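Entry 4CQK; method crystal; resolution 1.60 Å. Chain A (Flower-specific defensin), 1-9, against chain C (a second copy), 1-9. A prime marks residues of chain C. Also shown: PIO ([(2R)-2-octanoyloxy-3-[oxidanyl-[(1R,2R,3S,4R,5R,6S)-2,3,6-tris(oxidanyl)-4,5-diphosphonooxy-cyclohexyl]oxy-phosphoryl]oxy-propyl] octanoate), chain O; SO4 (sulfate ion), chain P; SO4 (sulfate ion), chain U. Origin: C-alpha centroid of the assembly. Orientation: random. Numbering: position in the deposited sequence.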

# COMPACT_ATOMS: atom_id res chain seq x y z
N ARG A 1 -2.10 -5.50 -9.19
CA ARG A 1 -1.89 -4.75 -7.90
C ARG A 1 -0.44 -4.26 -7.84
O ARG A 1 0.43 -4.79 -8.54
CB ARG A 1 -2.20 -5.66 -6.71
CG ARG A 1 -1.14 -6.74 -6.49
CD ARG A 1 -1.50 -7.65 -5.32
NE ARG A 1 -0.51 -8.70 -5.14
CZ ARG A 1 -0.55 -9.64 -4.20
NH1 ARG A 1 -1.54 -9.66 -3.30
NH2 ARG A 1 0.40 -10.56 -4.16
N GLU A 2 -0.21 -3.26 -6.99
CA GLU A 2 1.15 -2.82 -6.68
C GLU A 2 1.23 -2.67 -5.19
O GLU A 2 0.20 -2.57 -4.48
CB GLU A 2 1.48 -1.47 -7.32
CG GLU A 2 1.37 -1.46 -8.82
CD GLU A 2 2.02 -0.24 -9.40
OE1 GLU A 2 1.34 0.80 -9.48
OE2 GLU A 2 3.21 -0.32 -9.76
N CYS A 3 2.46 -2.65 -4.69
CA CYS A 3 2.68 -2.43 -3.28
C CYS A 3 2.83 -0.92 -3.12
O CYS A 3 3.48 -0.26 -3.93
CB CYS A 3 3.89 -3.22 -2.78
SG CYS A 3 3.38 -4.94 -2.40
N LYS A 4 2.17 -0.36 -2.11
CA LYS A 4 2.07 1.09 -2.00
C LYS A 4 2.34 1.55 -0.56
O LYS A 4 1.98 0.86 0.39
CB LYS A 4 0.67 1.52 -2.45
CG LYS A 4 0.42 2.98 -2.40
CD LYS A 4 -0.79 3.34 -3.28
CE LYS A 4 -2.08 2.68 -2.81
NZ LYS A 4 -3.03 2.57 -3.96
N THR A 5 2.95 2.70 -0.41
CA THR A 5 3.23 3.26 0.91
C THR A 5 3.38 4.77 0.79
O THR A 5 3.41 5.31 -0.31
CB THR A 5 4.52 2.66 1.54
OG1 THR A 5 4.57 2.99 2.94
CG2 THR A 5 5.76 3.22 0.88
N GLU A 6 3.48 5.47 1.90
CA GLU A 6 3.63 6.93 1.84
C GLU A 6 5.12 7.33 1.81
O GLU A 6 5.92 6.83 2.58
CB GLU A 6 2.96 7.59 3.06
CG GLU A 6 2.98 9.12 2.99
CD GLU A 6 2.20 9.77 4.14
OE1 GLU A 6 1.87 9.06 5.10
OE2 GLU A 6 1.94 10.98 4.05
N SER A 7 5.44 8.25 0.91
CA SER A 7 6.79 8.80 0.76
C SER A 7 7.36 9.31 2.09
O SER A 7 6.70 10.08 2.80
CB SER A 7 6.77 9.97 -0.22
OG SER A 7 8.04 10.58 -0.29
N ASN A 8 8.62 8.97 2.38
CA ASN A 8 9.27 9.52 3.56
C ASN A 8 9.83 10.92 3.34
O ASN A 8 10.00 11.67 4.29
CB ASN A 8 10.41 8.60 4.02
CG ASN A 8 9.92 7.37 4.75
OD1 ASN A 8 8.78 7.34 5.23
ND2 ASN A 8 10.77 6.34 4.83
N THR A 9 10.13 11.24 2.08
CA THR A 9 10.92 12.44 1.78
C THR A 9 10.15 13.55 1.09
O THR A 9 10.58 14.71 1.14
CB THR A 9 12.19 12.10 0.94
OG1 THR A 9 11.81 11.71 -0.39
CG2 THR A 9 13.00 11.02 1.64
N ARG C 1 6.23 3.06 8.36
CA ARG C 1 5.33 2.74 7.21
C ARG C 1 5.49 1.28 6.82
O ARG C 1 6.49 0.65 7.15
CB ARG C 1 5.68 3.63 6.02
CG ARG C 1 7.07 3.35 5.42
CD ARG C 1 7.34 4.26 4.23
NE ARG C 1 8.65 3.93 3.65
CZ ARG C 1 9.17 4.55 2.60
NH1 ARG C 1 8.52 5.56 2.03
NH2 ARG C 1 10.36 4.18 2.15
N GLU C 2 4.48 0.77 6.11
CA GLU C 2 4.53 -0.58 5.53
C GLU C 2 4.14 -0.50 4.08
O GLU C 2 3.50 0.47 3.65
CB GLU C 2 3.55 -1.52 6.25
CG GLU C 2 3.78 -1.67 7.74
CD GLU C 2 2.77 -2.62 8.38
OE1 GLU C 2 1.61 -2.22 8.61
OE2 GLU C 2 3.14 -3.77 8.61
N CYS C 3 4.52 -1.51 3.31
CA CYS C 3 4.11 -1.58 1.92
C CYS C 3 2.87 -2.46 1.94
O CYS C 3 2.86 -3.50 2.61
CB CYS C 3 5.21 -2.14 1.04
SG CYS C 3 6.42 -0.81 0.60
N LYS C 4 1.82 -2.01 1.27
CA LYS C 4 0.50 -2.62 1.42
C LYS C 4 -0.14 -2.84 0.06
O LYS C 4 0.04 -2.03 -0.87
CB LYS C 4 -0.39 -1.70 2.26
CG LYS C 4 -1.75 -2.27 2.59
CD LYS C 4 -2.36 -1.49 3.78
CE LYS C 4 -2.63 -0.03 3.42
NZ LYS C 4 -2.54 0.82 4.65
N THR C 5 -0.92 -3.92 -0.05
CA THR C 5 -1.64 -4.20 -1.28
C THR C 5 -2.83 -5.07 -0.92
O THR C 5 -2.90 -5.56 0.19
CB THR C 5 -0.72 -4.91 -2.31
OG1 THR C 5 -1.30 -4.84 -3.62
CG2 THR C 5 -0.47 -6.37 -1.93
N GLU C 6 -3.73 -5.31 -1.87
CA GLU C 6 -4.88 -6.17 -1.62
C GLU C 6 -4.53 -7.63 -1.90
O GLU C 6 -3.90 -7.95 -2.92
CB GLU C 6 -6.05 -5.73 -2.50
CG GLU C 6 -7.30 -6.55 -2.24
CD GLU C 6 -8.50 -5.99 -2.96
OE1 GLU C 6 -8.34 -5.18 -3.89
OE2 GLU C 6 -9.62 -6.39 -2.57
N SER C 7 -4.92 -8.52 -0.99
CA SER C 7 -4.74 -9.96 -1.15
C SER C 7 -5.29 -10.49 -2.47
O SER C 7 -6.40 -10.15 -2.87
CB SER C 7 -5.46 -10.67 0.01
OG SER C 7 -5.40 -12.07 -0.19
N ASN C 8 -4.49 -11.30 -3.16
CA ASN C 8 -4.98 -11.96 -4.38
C ASN C 8 -5.86 -13.19 -4.09
O ASN C 8 -6.66 -13.59 -4.95
CB ASN C 8 -3.81 -12.42 -5.24
CG ASN C 8 -3.15 -11.26 -5.98
OD1 ASN C 8 -3.74 -10.20 -6.13
ND2 ASN C 8 -1.92 -11.47 -6.46
N THR C 9 -5.70 -13.80 -2.92
CA THR C 9 -6.28 -15.11 -2.68
C THR C 9 -7.37 -15.15 -1.60
O THR C 9 -8.13 -16.11 -1.54
CB THR C 9 -5.20 -16.16 -2.27
OG1 THR C 9 -4.70 -15.87 -0.95
CG2 THR C 9 -4.04 -16.18 -3.28
C1 PIO O . -6.68 7.06 -1.30
O1 PIO O . -6.14 8.11 -0.51
P1 PIO O . -7.05 9.34 -0.07
C2 PIO O . -7.04 5.87 -0.41
O2 PIO O . -5.85 5.44 0.25
C3 PIO O . -7.56 4.74 -1.29
O3 PIO O . -8.03 3.64 -0.47
C4 PIO O . -6.49 4.29 -2.25
O4 PIO O . -6.95 3.27 -3.16
P4 PIO O . -6.65 1.72 -2.83
C5 PIO O . -6.05 5.48 -3.12
O5 PIO O . -4.91 5.03 -3.85
P5 PIO O . -4.70 5.33 -5.40
C6 PIO O . -5.62 6.69 -2.31
O6 PIO O . -5.47 7.78 -3.23
O11 PIO O . -8.03 9.70 -1.15
O12 PIO O . -6.13 10.39 0.50
O13 PIO O . -7.85 8.70 1.18
C1A PIO O . -9.94 8.92 5.52
O1A PIO O . -10.77 8.02 5.56
C1B PIO O . -11.68 7.01 3.16
O1B PIO O . -11.21 5.90 3.11
C1C PIO O . -7.66 9.25 2.49
C2A PIO O . -10.11 10.20 6.30
C2B PIO O . -13.03 7.29 3.78
C2C PIO O . -8.94 9.04 3.28
O2C PIO O . -8.77 8.74 4.67
C3A PIO O . -10.49 11.29 5.31
C3B PIO O . -14.00 7.83 2.75
C3C PIO O . -9.48 7.79 2.66
O3C PIO O . -10.86 8.04 2.62
O41 PIO O . -5.17 1.60 -2.64
O42 PIO O . -7.22 0.96 -3.98
O43 PIO O . -7.45 1.47 -1.56
C4A PIO O . -12.02 11.41 5.29
C4B PIO O . -15.38 8.00 3.39
O51 PIO O . -4.53 6.84 -5.51
O52 PIO O . -5.93 4.91 -6.14
O53 PIO O . -3.42 4.63 -5.77
C5A PIO O . -12.54 11.76 3.90
C5B PIO O . -15.95 6.65 3.80
C6A PIO O . -14.04 12.03 3.93
C6B PIO O . -17.17 6.79 4.70
C7A PIO O . -14.61 11.91 5.34
C7B PIO O . -18.31 7.47 3.96
C8A PIO O . -15.45 13.12 5.69
C8B PIO O . -19.51 6.56 3.86
S SO4 P . 1.80 -9.94 -7.62
O1 SO4 P . 0.38 -10.09 -8.00
O2 SO4 P . 2.00 -8.63 -7.01
O3 SO4 P . 2.17 -10.97 -6.66
O4 SO4 P . 2.63 -10.04 -8.82
S SO4 U . 11.48 2.24 5.19
O1 SO4 U . 10.18 1.68 4.84
O2 SO4 U . 11.27 3.48 5.94
O3 SO4 U . 12.22 1.29 6.00
O4 SO4 U . 12.24 2.53 3.98
O HOH W 1 -1.80 -0.95 -2.96
O HOH W 2 0.94 1.48 3.17

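The two N-terminal stretches of this defensin pair as short antiparallel strands around a near-twofold axis, so almost every contact occurs twice. At the centre Lys4 faces Lys4′ in a single hydrogen-bonded bridge: Lys4 N donates to Lys4′ O and Lys4′ N to Lys4 O, both at 3.0 Å. The strands cross at 136° rather than 180°, and no further backbone pair follows. Side chains and water meet several further backbone carbonyls.

The carbonyl of Glu2 is an example. It receives the hydroxyl of Thr5′, with OG1 2.9 Å from Glu2 O, and a water that donates to both Glu2 O and Lys4′ O, each 3.0 Å away. In the twofold-related site Thr5 OG1 lies 2.8 Å from Glu2′ O, and a second water joins Lys4 O to Glu2′ O. Lys4′ O therefore accepts from an amide and a water, and takes a longer CA-H...O contact from Cys3 CA at 3.6 Å. Threonine suits this place because its CA-to-CB bond points toward the partner and its short branched side chain carries both a donor and a methyl group; it is buried, yet its hydroxyl has an acceptor. Glu2 points away and Glu6 sideways, both exposed, so each contributes its backbone carbonyl to the hydrogen bonds across the contact.

Thr5′ CG2 covers one face of the Arg1 guanidinium while Asn8′ ND2 lies over the opposite face. Arginine suits the place because its planar group offers donors at its edge and two faces for packing. It reaches there with chi1 in p and the rest extended; Arg1 NH1 donates to Glu6′ O at 2.9 Å and is also hydrogen-bonded elsewhere in the structure. Arg1 NE donates to O2 and Arg1 NH2 to O3 of a sulfate ion, probably from the crystallisation liquor, each at 3.1 Å. Asn8′ ND2 donates to O1 of the same sulfate, also at 3.1 Å. The amide nitrogen and the guanidinium are both donors and do not bond to each other; the shared anion accepts from both. Arg1′ and Asn8 repeat the arrangement around the second sulfate.

Near the axis, buried Cys3 CB and Cys3′ CB meet at 4.2 Å, a small apolar contact that demands no polar partner.

Lys4 points away overall, although its CB touches the other stretch. Its long chain carries the ammonium to the phosphoinositide, where Lys4 NZ donates to O41 at 2.7 Å, O53 at 2.8 Å and O5 at 3.1 Å of PIO. Lys4 thus joins the strands through its backbone and binds lipid through its side chain; Lys4′ NZ is hydrogen-bonded elsewhere in the structure. The contact buries 666 Å², both sides summed.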